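Local coordinates for protein N-acetylglucosamine 2-epimerase (Xylella fastidiosa, PDB 3GT5) that probably acts as a sugar isomerase of the N-acylglucosamine 2-epimerase family, whose members epimerise or isomerise sugars, at residues 110-115 with 142-147; 50-55 with 238-243; 94-99 with 137-142; 82-87 with 120-125. All coordinates share one frame; numbering follows the deposited sequence.

Contact 1 (110-115 with 142-147); sequences NHCYGL and CLLERH
Leu-143 and Leu-144 face Leu-115 from a helical turn whose shortest polar bond lies in the backbone, Arg-146 N to Cys-142 O at 2.9 Å. On the facing helix Leu-115 N bonds to O of His-111, the N-cap residue. These two bonds stay within their own helices; the groups that meet across the contact are apolar. Leu-115 splits its two methyls between the partners. Leu-115 CD1 lies 3.7 Å from Leu-144 CD2, and the two side chains run antiparallel alongside one another. Leu-115 CD2 meets Leu-143 CD2 at 3.9 Å, where the side chains lie roughly perpendicular. Leu-144 leaves its helix alongside the interface, and with CG anti to the carbonyl carbon (chi1 -72°) its CD2 end comes nearer, to Leu-115 and to within 4.4 Å of Cys-112 SG. Tyr-156 and Met-178 touch both Cys-112 and Leu-144, and Phe-148 backs Cys-112 and Leu-115. The four residues, all buried, thus join helix 112-127 to the next helix, 133-147, in what the family identifies as an (alpha/alpha)6 barrel. With 161 Å² buried and only apolar groups meeting, the attraction here probably comes from dispersion and the exclusion of water rather than from directional bonds.

Contact 2 (50-55 with 238-243); sequences HLVSST and HLFRPW
Phe-240 projects from a loop onto the start of helix 51-68, where His-50 forms a side-chain N-cap in the (alpha/alpha)6 barrel expected of this family. The His-50 and Phe-240 side chains arrive from opposite directions and their rings meet obliquely, with centroids 5.8 Å apart and planes inclined at 32°. Phe-240 CZ is the leading atom, 4.0 Å from His-50 CE1, while Phe-240 CE2 is equally close to His-50 NE2.

The imidazole is held by the cap itself. Val-52 N donates to His-50 ND1 over 3.0 Å, lying just 3° out of the ring plane, so the bond fixes the ring's rotation and leaves the CE1-NE2 side turned to the phenyl group. A chi1 of -160°, with CG anti to the backbone N, puts ND1 where the Val-52 amide can reach it. The phenyl ring is further packed by Trp-98 and Tyr-113, each edge-to-face with it, and Asn-173 ND2 bonds to Phe-240 O. Within the loop, Arg-241 N donates to His-238 ND1 at 3.0 Å, a bond inside the same turn that carries Phe-240.

Val-52 completes the contact from beside the phenyl group, its side chain pointing against that of the phenylalanine, with Val-52 CG2 4.2 Å from both CE1 and CZ of Phe-240.

Contact 3 (94-99 with 137-142); sequences GGYAWT and MDETWC
A water-mediated bridge links Tyr-96, in the loop between helix 71-88 and strand 99-101, to Glu-139 and Thr-140 on helix 133-147. One water carries it: its oxygen is 2.6 Å from Tyr-96 OH, 2.5 Å from Glu-139 OE1 and 2.7 Å from Thr-140 OG1. It donates to both helix residues. The water sits at the edge of the Tyr-96 ring, in its plane. It spans Tyr-96 OH and Glu-139 OE1, which are 3.7 Å apart, and Thr-140 OG1, 4.4 Å from Tyr-96 OH.

Further along the loop the chain enters the antiparallel sheet through a classic beta bulge, in which Trp-98 and Thr-99 both face Asp-107. Tyr-96 lies just before the bulge, so its water bridge joins the loop leading to the sheet to helix 133-147 of the barrel.

The three polar ends have other partners too: Tyr-96 OH bonds to Tyr-122 OH, Glu-139 OE1 forms a salt bridge with Arg-85, and Thr-140 OG1 bonds to Trp-136 O. Glu-139 reaches out with CG anti to its own backbone N (chi1 167°) and an extended chain, which carries the carboxylate across to the water. The carboxylate plane stands at 46° to the phenol ring.

Contact 4 (82-87 with 120-125); sequences SYVRDV and LAYSCG
Arg-85 and Tyr-122 supply the polar part of this helix-helix contact. Arg-85 NH1 donates to Tyr-122 OH at 2.8 Å, bent to 144°, with the oxygen 17° out of the guanidinium plane. The two planar groups are inclined at 61°, so the guanidinium meets the phenol by its edge instead of lying flat on the ring. A bend at chi3 turns the arginine's end back toward the hydroxyl. Each of the two groups has a further polar partner: NH1 also pairs with Glu-139 and the phenol oxygen with Tyr-96 OH, while Trp-136 makes a cation-pi contact with Arg-85.

Helices 71-88 and 112-127, packed here in the helical barrel of the family, approach to 8.9 Å between Val-84 CA and Ala-121 CA. The first includes a wider pi-type turn at 84-87, which carries Val-84 and Arg-85.

Van der Waals contacts of aliphatic carbons gather round the same phenol. Arg-85 CG lies 3.3 Å from Tyr-122 OH and 3.9 Å from Tyr-122 CE1. Val-84 comes at a slant to the tyrosine, with Val-84 CG1 at 3.9 Å from Tyr-122 OH; the apolar pair proper is Val-84 CG1 with Tyr-122 CE1, 4.3 Å apart.

Contacts 3 and 4, with centres 10 Å apart, form one polar network: Glu-139 OE1 lies 3.0 Å from Arg-85 NH1, and Tyr-96 OH lies 2.6 Å from Tyr-122 OH. Contact 1, centred 6 Å from contact 3, adds an apolar layer using the same helix 133-147; Leu-143 CD2 is 3.5 Å from Gly-94 O. The loop 94-99 also reaches contact 2, where Leu-51 N and Trp-98 O are 2.8 Å apart, a probable hydrogen bond. Tyr-113 joins contact 1 to contact 2, with Tyr-113 CE2 at 3.5 Å from Val-52 CG2. Contact 2 lies about 10 Å from the chain's centre, against 16 to 18 Å for the others (centre to centre), consistent with a place nearer the barrel's interior, where relatives bind sugars.

Contact 1 (110-115 with 142-147)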
loop_
_atom_site.group_PDB
_atom_site.type_symbol
_atom_site.label_atom_id
_atom_site.label_comp_id
_atom_site.label_asym_id
_atom_site.label_seq_id
_atom_site.Cartn_x
_atom_site.Cartn_y
_atom_site.Cartn_z
ATOM N N ASN A 110 0.245 -18.379 5.398
ATOM C CA ASN A 110 1.150 -17.790 4.408
ATOM C C ASN A 110 0.407 -16.959 3.368
ATOM O O ASN A 110 -0.186 -17.477 2.458
ATOM C CB ASN A 110 1.992 -18.892 3.741
ATOM C CG ASN A 110 3.076 -19.424 4.660
ATOM O OD1 ASN A 110 3.866 -18.657 5.180
ATOM N ND2 ASN A 110 3.136 -20.759 4.843
ATOM N N HIS A 111 0.393 -15.652 3.581
ATOM C CA HIS A 111 -0.341 -14.727 2.739
ATOM C C HIS A 111 0.559 -14.111 1.710
ATOM O O HIS A 111 1.566 -13.538 2.044
ATOM C CB HIS A 111 -0.942 -13.623 3.610
ATOM C CG HIS A 111 -2.187 -14.040 4.303
ATOM N ND1 HIS A 111 -3.392 -14.189 3.649
ATOM C CD2 HIS A 111 -2.417 -14.343 5.601
ATOM C CE1 HIS A 111 -4.317 -14.552 4.521
ATOM N NE2 HIS A 111 -3.750 -14.652 5.715
ATOM N N CYS A 112 0.186 -14.205 0.447
ATOM C CA CYS A 112 0.910 -13.506 -0.615
ATOM C C CYS A 112 0.979 -12.004 -0.324
ATOM O O CYS A 112 1.981 -11.361 -0.638
ATOM C CB CYS A 112 0.209 -13.732 -1.942
ATOM S SG CYS A 112 1.296 -13.200 -3.284
ATOM N N TYR A 113 -0.098 -11.448 0.242
ATOM C CA TYR A 113 -0.120 -10.036 0.620
ATOM C C TYR A 113 1.067 -9.710 1.540
ATOM O O TYR A 113 1.754 -8.693 1.359
ATOM C CB TYR A 113 -1.470 -9.746 1.287
ATOM C CG TYR A 113 -1.758 -8.291 1.550
ATOM C CD1 TYR A 113 -2.676 -7.573 0.767
ATOM C CD2 TYR A 113 -1.094 -7.617 2.606
ATOM C CE1 TYR A 113 -2.934 -6.258 1.017
ATOM C CE2 TYR A 113 -1.345 -6.317 2.844
ATOM C CZ TYR A 113 -2.257 -5.632 2.055
ATOM O OH TYR A 113 -2.533 -4.306 2.292
ATOM N N GLY A 114 1.307 -10.596 2.501
ATOM C CA GLY A 114 2.471 -10.555 3.403
ATOM C C GLY A 114 3.801 -10.561 2.701
ATOM O O GLY A 114 4.652 -9.689 2.935
ATOM N N LEU A 115 3.985 -11.494 1.777
ATOM C CA LEU A 115 5.216 -11.552 1.007
ATOM C C LEU A 115 5.482 -10.321 0.115
ATOM O O LEU A 115 6.643 -10.004 -0.142
ATOM C CB LEU A 115 5.257 -12.836 0.171
ATOM C CG LEU A 115 5.298 -14.068 1.076
ATOM C CD1 LEU A 115 5.035 -15.290 0.218
ATOM C CD2 LEU A 115 6.668 -14.110 1.745
ATOM N N CYS A 142 12.502 -16.604 -5.009
ATOM C CA CYS A 142 12.507 -18.064 -5.156
ATOM C C CYS A 142 11.328 -18.715 -4.453
ATOM O O CYS A 142 10.687 -19.594 -5.030
ATOM C CB CYS A 142 13.810 -18.660 -4.691
ATOM S SG CYS A 142 15.112 -18.298 -5.845
ATOM N N LEU A 143 11.023 -18.238 -3.241
ATOM C CA LEU A 143 9.892 -18.731 -2.463
ATOM C C LEU A 143 8.558 -18.486 -3.189
ATOM O O LEU A 143 7.717 -19.413 -3.275
ATOM C CB LEU A 143 9.861 -18.048 -1.090
ATOM C CG LEU A 143 8.794 -18.638 -0.159
ATOM C CD1 LEU A 143 9.262 -19.929 0.513
ATOM C CD2 LEU A 143 8.362 -17.546 0.855
ATOM N N LEU A 144 8.381 -17.269 -3.719
ATOM C CA LEU A 144 7.226 -16.906 -4.540
ATOM C C LEU A 144 7.130 -17.782 -5.789
ATOM O O LEU A 144 6.047 -18.250 -6.152
ATOM C CB LEU A 144 7.280 -15.402 -4.890
ATOM C CG LEU A 144 6.976 -14.497 -3.694
ATOM C CD1 LEU A 144 7.446 -13.076 -4.050
ATOM C CD2 LEU A 144 5.488 -14.541 -3.392
ATOM N N GLU A 145 8.253 -18.018 -6.479
ATOM C CA GLU A 145 8.196 -18.855 -7.699
ATOM C C GLU A 145 7.841 -20.297 -7.368
ATOM O O GLU A 145 7.155 -20.971 -8.122
ATOM C CB GLU A 145 9.559 -18.864 -8.417
ATOM C CG GLU A 145 9.912 -17.561 -9.193
ATOM C CD GLU A 145 8.894 -17.087 -10.239
ATOM O OE1 GLU A 145 8.978 -17.431 -11.442
ATOM O OE2 GLU A 145 8.044 -16.276 -9.862
ATOM N N ARG A 146 8.366 -20.787 -6.257
ATOM C CA ARG A 146 8.172 -22.180 -5.837
ATOM C C ARG A 146 6.724 -22.445 -5.478
ATOM O O ARG A 146 6.205 -23.490 -5.837
ATOM C CB ARG A 146 9.080 -22.479 -4.637
ATOM C CG ARG A 146 9.152 -23.915 -4.076
ATOM C CD ARG A 146 10.361 -24.005 -3.077
ATOM N NE ARG A 146 11.612 -23.638 -3.781
ATOM C CZ ARG A 146 12.414 -22.569 -3.574
ATOM N NH1 ARG A 146 12.234 -21.658 -2.579
ATOM N NH2 ARG A 146 13.461 -22.430 -4.400
ATOM N N HIS A 147 6.071 -21.519 -4.772
ATOM C CA HIS A 147 4.742 -21.797 -4.221
ATOM C C HIS A 147 3.588 -20.967 -4.765
ATOM O O HIS A 147 2.464 -21.481 -4.900
ATOM C CB HIS A 147 4.750 -21.629 -2.707
ATOM C CG HIS A 147 5.720 -22.514 -1.998
ATOM N ND1 HIS A 147 5.601 -23.894 -1.974
ATOM C CD2 HIS A 147 6.791 -22.211 -1.224
ATOM C CE1 HIS A 147 6.568 -24.395 -1.218
ATOM N NE2 HIS A 147 7.306 -23.398 -0.758
#

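Contact 2 (50-55 with 238-243)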
loop_
_atom_site.group_PDB
_atom_site.type_symbol
_atom_site.label_atom_id
_atom_site.label_comp_id
_atom_site.label_asym_id
_atom_site.label_seq_id
_atom_site.Cartn_x
_atom_site.Cartn_y
_atom_site.Cartn_z
ATOM N N HIS A 50 1.704 -7.563 13.777
ATOM C CA HIS A 50 1.219 -7.924 12.485
ATOM C C HIS A 50 2.313 -7.749 11.446
ATOM O O HIS A 50 2.990 -6.694 11.383
ATOM C CB HIS A 50 0.016 -7.041 12.096
ATOM C CG HIS A 50 -0.832 -7.631 11.017
ATOM N ND1 HIS A 50 -0.386 -7.821 9.715
ATOM C CD2 HIS A 50 -2.084 -8.141 11.066
ATOM C CE1 HIS A 50 -1.365 -8.352 8.993
ATOM N NE2 HIS A 50 -2.402 -8.576 9.796
ATOM N N LEU A 51 2.431 -8.750 10.580
ATOM C CA LEU A 51 3.458 -8.702 9.536
ATOM C C LEU A 51 3.353 -7.448 8.687
ATOM O O LEU A 51 4.379 -6.904 8.319
ATOM C CB LEU A 51 3.381 -9.949 8.638
ATOM C CG LEU A 51 4.417 -10.085 7.547
ATOM C CD1 LEU A 51 5.845 -10.202 8.114
ATOM C CD2 LEU A 51 4.031 -11.308 6.678
ATOM N N VAL A 52 2.143 -6.999 8.353
ATOM C CA VAL A 52 1.967 -5.816 7.481
ATOM C C VAL A 52 2.538 -4.550 8.191
ATOM O O VAL A 52 3.161 -3.729 7.527
ATOM C CB VAL A 52 0.462 -5.653 6.975
ATOM C CG1 VAL A 52 0.248 -4.309 6.183
ATOM C CG2 VAL A 52 0.069 -6.858 6.050
ATOM N N SER A 53 2.324 -4.384 9.490
ATOM C CA SER A 53 2.987 -3.261 10.214
ATOM C C SER A 53 4.514 -3.404 10.323
ATOM O O SER A 53 5.278 -2.420 10.097
ATOM C CB SER A 53 2.341 -3.000 11.578
ATOM O OG SER A 53 1.125 -2.313 11.395
ATOM N N SER A 54 4.980 -4.599 10.673
ATOM C CA SER A 54 6.427 -4.848 10.807
ATOM C C SER A 54 7.174 -4.455 9.520
ATOM O O SER A 54 8.246 -3.839 9.562
ATOM C CB SER A 54 6.735 -6.330 11.132
ATOM O OG SER A 54 6.299 -6.683 12.433
ATOM N N THR A 55 6.626 -4.818 8.380
ATOM C CA THR A 55 7.240 -4.470 7.088
ATOM C C THR A 55 7.030 -2.998 6.688
ATOM O O THR A 55 7.958 -2.343 6.183
ATOM C CB THR A 55 6.738 -5.429 6.008
ATOM O OG1 THR A 55 5.301 -5.420 5.976
ATOM C CG2 THR A 55 7.260 -6.850 6.244
ATOM N N HIS A 238 -14.305 -6.261 5.840
ATOM C CA HIS A 238 -13.077 -6.998 6.083
ATOM C C HIS A 238 -11.916 -6.088 5.680
ATOM O O HIS A 238 -12.003 -5.397 4.676
ATOM C CB HIS A 238 -13.104 -8.296 5.258
ATOM C CG HIS A 238 -11.966 -9.213 5.547
ATOM N ND1 HIS A 238 -10.731 -9.070 4.954
ATOM C CD2 HIS A 238 -11.878 -10.293 6.359
ATOM C CE1 HIS A 238 -9.927 -10.030 5.388
ATOM N NE2 HIS A 238 -10.597 -10.778 6.251
ATOM N N LEU A 239 -10.820 -6.075 6.453
ATOM C CA LEU A 239 -9.725 -5.086 6.302
ATOM C C LEU A 239 -8.939 -5.235 5.007
ATOM O O LEU A 239 -8.596 -4.233 4.372
ATOM C CB LEU A 239 -8.759 -5.170 7.518
ATOM C CG LEU A 239 -7.584 -4.171 7.617
ATOM C CD1 LEU A 239 -8.036 -2.726 7.484
ATOM C CD2 LEU A 239 -6.790 -4.365 8.956
ATOM N N PHE A 240 -8.676 -6.471 4.587
ATOM C CA PHE A 240 -7.898 -6.714 3.375
ATOM C C PHE A 240 -8.713 -7.139 2.176
ATOM O O PHE A 240 -8.238 -7.009 1.037
ATOM C CB PHE A 240 -6.809 -7.765 3.654
ATOM C CG PHE A 240 -5.837 -7.340 4.727
ATOM C CD1 PHE A 240 -4.849 -6.406 4.458
ATOM C CD2 PHE A 240 -5.953 -7.818 6.015
ATOM C CE1 PHE A 240 -3.951 -5.982 5.471
ATOM C CE2 PHE A 240 -5.043 -7.390 7.025
ATOM C CZ PHE A 240 -4.054 -6.487 6.730
ATOM N N ARG A 241 -9.927 -7.637 2.421
ATOM C CA ARG A 241 -10.789 -8.209 1.379
ATOM C C ARG A 241 -12.221 -7.666 1.536
ATOM O O ARG A 241 -13.169 -8.428 1.729
ATOM C CB ARG A 241 -10.812 -9.745 1.465
ATOM C CG ARG A 241 -9.468 -10.402 1.111
ATOM C CD ARG A 241 -9.601 -11.909 1.120
ATOM N NE ARG A 241 -8.285 -12.549 1.099
ATOM C CZ ARG A 241 -8.077 -13.862 1.173
ATOM N NH1 ARG A 241 -9.088 -14.742 1.249
ATOM N NH2 ARG A 241 -6.822 -14.310 1.134
ATOM N N PRO A 242 -12.372 -6.330 1.397
ATOM C CA PRO A 242 -13.686 -5.710 1.530
ATOM C C PRO A 242 -14.565 -6.046 0.331
ATOM O O PRO A 242 -14.061 -6.462 -0.706
ATOM C CB PRO A 242 -13.350 -4.206 1.548
ATOM C CG PRO A 242 -12.124 -4.072 0.773
ATOM C CD PRO A 242 -11.334 -5.354 1.036
ATOM N N TRP A 243 -15.866 -5.855 0.448
ATOM C CA TRP A 243 -16.738 -6.070 -0.709
ATOM C C TRP A 243 -16.937 -4.775 -1.503
ATOM O O TRP A 243 -17.127 -3.704 -0.913
ATOM C CB TRP A 243 -18.117 -6.607 -0.286
ATOM C CG TRP A 243 -18.955 -6.979 -1.514
ATOM C CD1 TRP A 243 -18.957 -8.191 -2.159
ATOM C CD2 TRP A 243 -19.898 -6.158 -2.225
ATOM N NE1 TRP A 243 -19.793 -8.157 -3.248
ATOM C CE2 TRP A 243 -20.397 -6.930 -3.304
ATOM C CE3 TRP A 243 -20.351 -4.828 -2.076
ATOM C CZ2 TRP A 243 -21.349 -6.436 -4.200
ATOM C CZ3 TRP A 243 -21.298 -4.333 -2.977
ATOM C CH2 TRP A 243 -21.768 -5.117 -4.035
#

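Contact 3 (94-99 with 137-142)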
loop_
_atom_site.group_PDB
_atom_site.type_symbol
_atom_site.label_atom_id
_atom_site.label_comp_id
_atom_site.label_asym_id
_atom_site.label_seq_id
_atom_site.Cartn_x
_atom_site.Cartn_y
_atom_site.Cartn_z
ATOM N N GLY A 94 10.529 -21.091 5.261
ATOM C CA GLY A 94 10.745 -19.866 4.490
ATOM C C GLY A 94 9.546 -18.918 4.580
ATOM O O GLY A 94 9.627 -17.790 4.142
ATOM N N GLY A 95 8.449 -19.357 5.188
ATOM C CA GLY A 95 7.274 -18.497 5.360
ATOM C C GLY A 95 7.400 -17.558 6.552
ATOM O O GLY A 95 8.331 -17.666 7.376
ATOM N N TYR A 96 6.444 -16.631 6.654
ATOM C CA TYR A 96 6.498 -15.550 7.630
ATOM C C TYR A 96 5.236 -15.551 8.419
ATOM O O TYR A 96 4.167 -15.580 7.825
ATOM C CB TYR A 96 6.649 -14.182 6.929
ATOM C CG TYR A 96 7.986 -13.978 6.293
ATOM C CD1 TYR A 96 8.988 -13.261 6.958
ATOM C CD2 TYR A 96 8.264 -14.480 5.011
ATOM C CE1 TYR A 96 10.217 -13.077 6.387
ATOM C CE2 TYR A 96 9.468 -14.311 4.433
ATOM C CZ TYR A 96 10.472 -13.609 5.103
ATOM O OH TYR A 96 11.702 -13.445 4.518
ATOM N N ALA A 97 5.342 -15.451 9.737
ATOM C CA ALA A 97 4.163 -15.367 10.592
ATOM C C ALA A 97 3.358 -14.130 10.224
ATOM O O ALA A 97 3.913 -13.034 10.161
ATOM C CB ALA A 97 4.561 -15.335 12.070
ATOM N N TRP A 98 2.053 -14.315 10.017
ATOM C CA TRP A 98 1.115 -13.218 9.752
ATOM C C TRP A 98 0.894 -12.344 10.992
ATOM O O TRP A 98 0.938 -11.113 10.924
ATOM C CB TRP A 98 -0.200 -13.832 9.224
ATOM C CG TRP A 98 -1.248 -12.887 8.735
ATOM C CD1 TRP A 98 -2.531 -12.800 9.188
ATOM C CD2 TRP A 98 -1.155 -11.942 7.644
ATOM N NE1 TRP A 98 -3.221 -11.863 8.505
ATOM C CE2 TRP A 98 -2.417 -11.323 7.532
ATOM C CE3 TRP A 98 -0.140 -11.573 6.735
ATOM C CZ2 TRP A 98 -2.686 -10.344 6.574
ATOM C CZ3 TRP A 98 -0.428 -10.591 5.773
ATOM C CH2 TRP A 98 -1.686 -9.995 5.698
ATOM N N THR A 99 0.604 -12.986 12.131
ATOM C CA THR A 99 0.478 -12.280 13.402
ATOM C C THR A 99 1.222 -13.034 14.530
ATOM O O THR A 99 1.401 -14.270 14.504
ATOM C CB THR A 99 -0.993 -12.107 13.787
ATOM O OG1 THR A 99 -1.582 -13.396 13.847
ATOM C CG2 THR A 99 -1.801 -11.265 12.772
ATOM N N MET A 137 16.081 -10.647 -1.082
ATOM C CA MET A 137 15.163 -10.417 -2.217
ATOM C C MET A 137 15.140 -11.644 -3.126
ATOM O O MET A 137 14.080 -12.123 -3.549
ATOM C CB MET A 137 15.519 -9.142 -3.020
ATOM C CG MET A 137 15.472 -7.807 -2.232
ATOM S SD MET A 137 16.395 -6.403 -2.876
ATOM C CE MET A 137 15.572 -6.218 -4.411
ATOM N N ASP A 138 16.327 -12.162 -3.446
ATOM C CA ASP A 138 16.397 -13.344 -4.286
ATOM C C ASP A 138 15.728 -14.554 -3.596
ATOM O O ASP A 138 14.985 -15.297 -4.237
ATOM C CB ASP A 138 17.839 -13.640 -4.736
ATOM C CG ASP A 138 17.918 -14.886 -5.593
ATOM O OD1 ASP A 138 17.179 -15.010 -6.619
ATOM O OD2 ASP A 138 18.668 -15.792 -5.170
ATOM N N GLU A 139 15.916 -14.709 -2.291
ATOM C CA GLU A 139 15.295 -15.802 -1.505
ATOM C C GLU A 139 13.784 -15.671 -1.550
ATOM O O GLU A 139 13.090 -16.683 -1.692
ATOM C CB GLU A 139 15.796 -15.709 -0.063
ATOM C CG GLU A 139 15.137 -16.506 1.088
ATOM C CD GLU A 139 15.457 -15.818 2.415
ATOM O OE1 GLU A 139 14.652 -14.939 2.863
ATOM O OE2 GLU A 139 16.582 -16.046 2.939
ATOM N N THR A 140 13.285 -14.420 -1.466
ATOM C CA THR A 140 11.826 -14.176 -1.484
ATOM C C THR A 140 11.276 -14.450 -2.895
ATOM O O THR A 140 10.234 -15.082 -3.034
ATOM C CB THR A 140 11.516 -12.748 -1.038
ATOM O OG1 THR A 140 12.122 -12.519 0.240
ATOM C CG2 THR A 140 9.978 -12.499 -0.946
ATOM N N TRP A 141 11.989 -14.015 -3.926
ATOM C CA TRP A 141 11.610 -14.338 -5.319
ATOM C C TRP A 141 11.494 -15.885 -5.481
ATOM O O TRP A 141 10.513 -16.412 -6.049
ATOM C CB TRP A 141 12.646 -13.762 -6.297
ATOM C CG TRP A 141 12.434 -14.183 -7.725
ATOM C CD1 TRP A 141 12.916 -15.328 -8.311
ATOM C CD2 TRP A 141 11.674 -13.520 -8.732
ATOM N NE1 TRP A 141 12.515 -15.395 -9.602
ATOM C CE2 TRP A 141 11.765 -14.297 -9.897
ATOM C CE3 TRP A 141 10.964 -12.302 -8.791
ATOM C CZ2 TRP A 141 11.144 -13.938 -11.088
ATOM C CZ3 TRP A 141 10.363 -11.951 -9.970
ATOM C CH2 TRP A 141 10.462 -12.755 -11.110
ATOM N N CYS A 142 12.502 -16.604 -5.009
ATOM C CA CYS A 142 12.507 -18.064 -5.156
ATOM C C CYS A 142 11.328 -18.715 -4.453
ATOM O O CYS A 142 10.687 -19.594 -5.030
ATOM C CB CYS A 142 13.810 -18.660 -4.691
ATOM S SG CYS A 142 15.112 -18.298 -5.845
HETATM O O HOH W 1 12.278 -14.461 2.147
#

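Contact 4 (82-87 with 120-125)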
loop_
_atom_site.group_PDB
_atom_site.type_symbol
_atom_site.label_atom_id
_atom_site.label_comp_id
_atom_site.label_asym_id
_atom_site.label_seq_id
_atom_site.Cartn_x
_atom_site.Cartn_y
_atom_site.Cartn_z
ATOM N N SER A 82 15.589 -6.829 11.399
ATOM C CA SER A 82 15.895 -7.921 12.311
ATOM C C SER A 82 14.630 -8.605 12.819
ATOM O O SER A 82 14.570 -9.818 12.898
ATOM C CB SER A 82 16.738 -7.481 13.533
ATOM O OG SER A 82 17.941 -6.927 13.056
ATOM N N TYR A 83 13.635 -7.828 13.180
ATOM C CA TYR A 83 12.391 -8.409 13.613
ATOM C C TYR A 83 11.722 -9.275 12.519
ATOM O O TYR A 83 11.243 -10.370 12.805
ATOM C CB TYR A 83 11.433 -7.322 14.059
ATOM C CG TYR A 83 10.314 -7.821 14.926
ATOM C CD1 TYR A 83 10.552 -8.252 16.237
ATOM C CD2 TYR A 83 9.023 -7.873 14.454
ATOM C CE1 TYR A 83 9.514 -8.683 17.054
ATOM C CE2 TYR A 83 7.983 -8.305 15.247
ATOM C CZ TYR A 83 8.233 -8.712 16.557
ATOM O OH TYR A 83 7.191 -9.144 17.333
ATOM N N VAL A 84 11.705 -8.774 11.289
ATOM C CA VAL A 84 11.133 -9.522 10.149
ATOM C C VAL A 84 11.888 -10.832 9.961
ATOM O O VAL A 84 11.270 -11.909 9.863
ATOM C CB VAL A 84 11.112 -8.660 8.834
ATOM C CG1 VAL A 84 10.656 -9.513 7.610
ATOM C CG2 VAL A 84 10.174 -7.472 8.963
ATOM N N ARG A 85 13.225 -10.780 10.015
ATOM C CA ARG A 85 13.999 -11.996 9.741
ATOM C C ARG A 85 14.162 -12.979 10.909
ATOM O O ARG A 85 14.253 -14.185 10.670
ATOM C CB ARG A 85 15.345 -11.627 9.124
ATOM C CG ARG A 85 15.183 -11.069 7.745
ATOM C CD ARG A 85 16.401 -11.076 6.908
ATOM N NE ARG A 85 16.959 -12.390 6.613
ATOM C CZ ARG A 85 16.536 -13.246 5.681
ATOM N NH1 ARG A 85 15.451 -13.004 4.946
ATOM N NH2 ARG A 85 17.194 -14.391 5.490
ATOM N N ASP A 86 14.167 -12.474 12.144
ATOM C CA ASP A 86 14.442 -13.291 13.325
ATOM C C ASP A 86 13.213 -13.752 14.057
ATOM O O ASP A 86 13.263 -14.797 14.756
ATOM C CB ASP A 86 15.328 -12.519 14.284
ATOM C CG ASP A 86 16.666 -12.164 13.659
ATOM O OD1 ASP A 86 17.011 -12.723 12.577
ATOM O OD2 ASP A 86 17.375 -11.325 14.245
ATOM N N VAL A 87 12.104 -13.012 13.908
ATOM C CA VAL A 87 10.892 -13.310 14.661
ATOM C C VAL A 87 9.748 -13.748 13.750
ATOM O O VAL A 87 9.114 -14.747 14.030
ATOM C CB VAL A 87 10.478 -12.146 15.556
ATOM C CG1 VAL A 87 9.249 -12.485 16.377
ATOM C CG2 VAL A 87 11.658 -11.752 16.453
ATOM N N LEU A 120 8.951 -5.632 -0.404
ATOM C CA LEU A 120 9.102 -4.200 -0.307
ATOM C C LEU A 120 10.081 -3.814 0.813
ATOM O O LEU A 120 10.968 -2.953 0.574
ATOM C CB LEU A 120 7.737 -3.543 -0.062
ATOM C CG LEU A 120 7.772 -2.013 0.021
ATOM C CD1 LEU A 120 8.173 -1.383 -1.334
ATOM C CD2 LEU A 120 6.413 -1.437 0.491
ATOM N N ALA A 121 9.959 -4.434 1.993
ATOM C CA ALA A 121 10.862 -4.113 3.115
ATOM C C ALA A 121 12.325 -4.447 2.718
ATOM O O ALA A 121 13.276 -3.692 3.004
ATOM C CB ALA A 121 10.470 -4.847 4.403
ATOM N N TYR A 122 12.525 -5.598 2.094
ATOM C CA TYR A 122 13.902 -5.979 1.704
ATOM C C TYR A 122 14.450 -5.041 0.619
ATOM O O TYR A 122 15.658 -4.709 0.639
ATOM C CB TYR A 122 13.951 -7.442 1.237
ATOM C CG TYR A 122 13.705 -8.489 2.312
ATOM C CD1 TYR A 122 13.938 -8.243 3.682
ATOM C CD2 TYR A 122 13.288 -9.779 1.963
ATOM C CE1 TYR A 122 13.693 -9.200 4.649
ATOM C CE2 TYR A 122 13.098 -10.765 2.942
ATOM C CZ TYR A 122 13.315 -10.473 4.279
ATOM O OH TYR A 122 13.101 -11.428 5.249
ATOM N N SER A 123 13.599 -4.601 -0.317
ATOM C CA SER A 123 14.032 -3.662 -1.376
ATOM C C SER A 123 14.447 -2.327 -0.740
ATOM O O SER A 123 15.483 -1.746 -1.107
ATOM C CB SER A 123 12.911 -3.415 -2.380
ATOM O OG SER A 123 12.607 -4.630 -2.976
ATOM N N CYS A 124 13.661 -1.885 0.238
ATOM C CA CYS A 124 14.041 -0.712 1.030
ATOM C C CYS A 124 15.386 -0.902 1.739
ATOM O O CYS A 124 16.218 0.036 1.735
ATOM C CB CYS A 124 12.977 -0.364 2.060
ATOM S SG CYS A 124 11.500 0.320 1.318
ATOM N N GLY A 125 15.614 -2.078 2.326
ATOM C CA GLY A 125 16.892 -2.402 2.950
ATOM C C GLY A 125 18.069 -2.257 1.995
ATOM O O GLY A 125 19.119 -1.691 2.377
#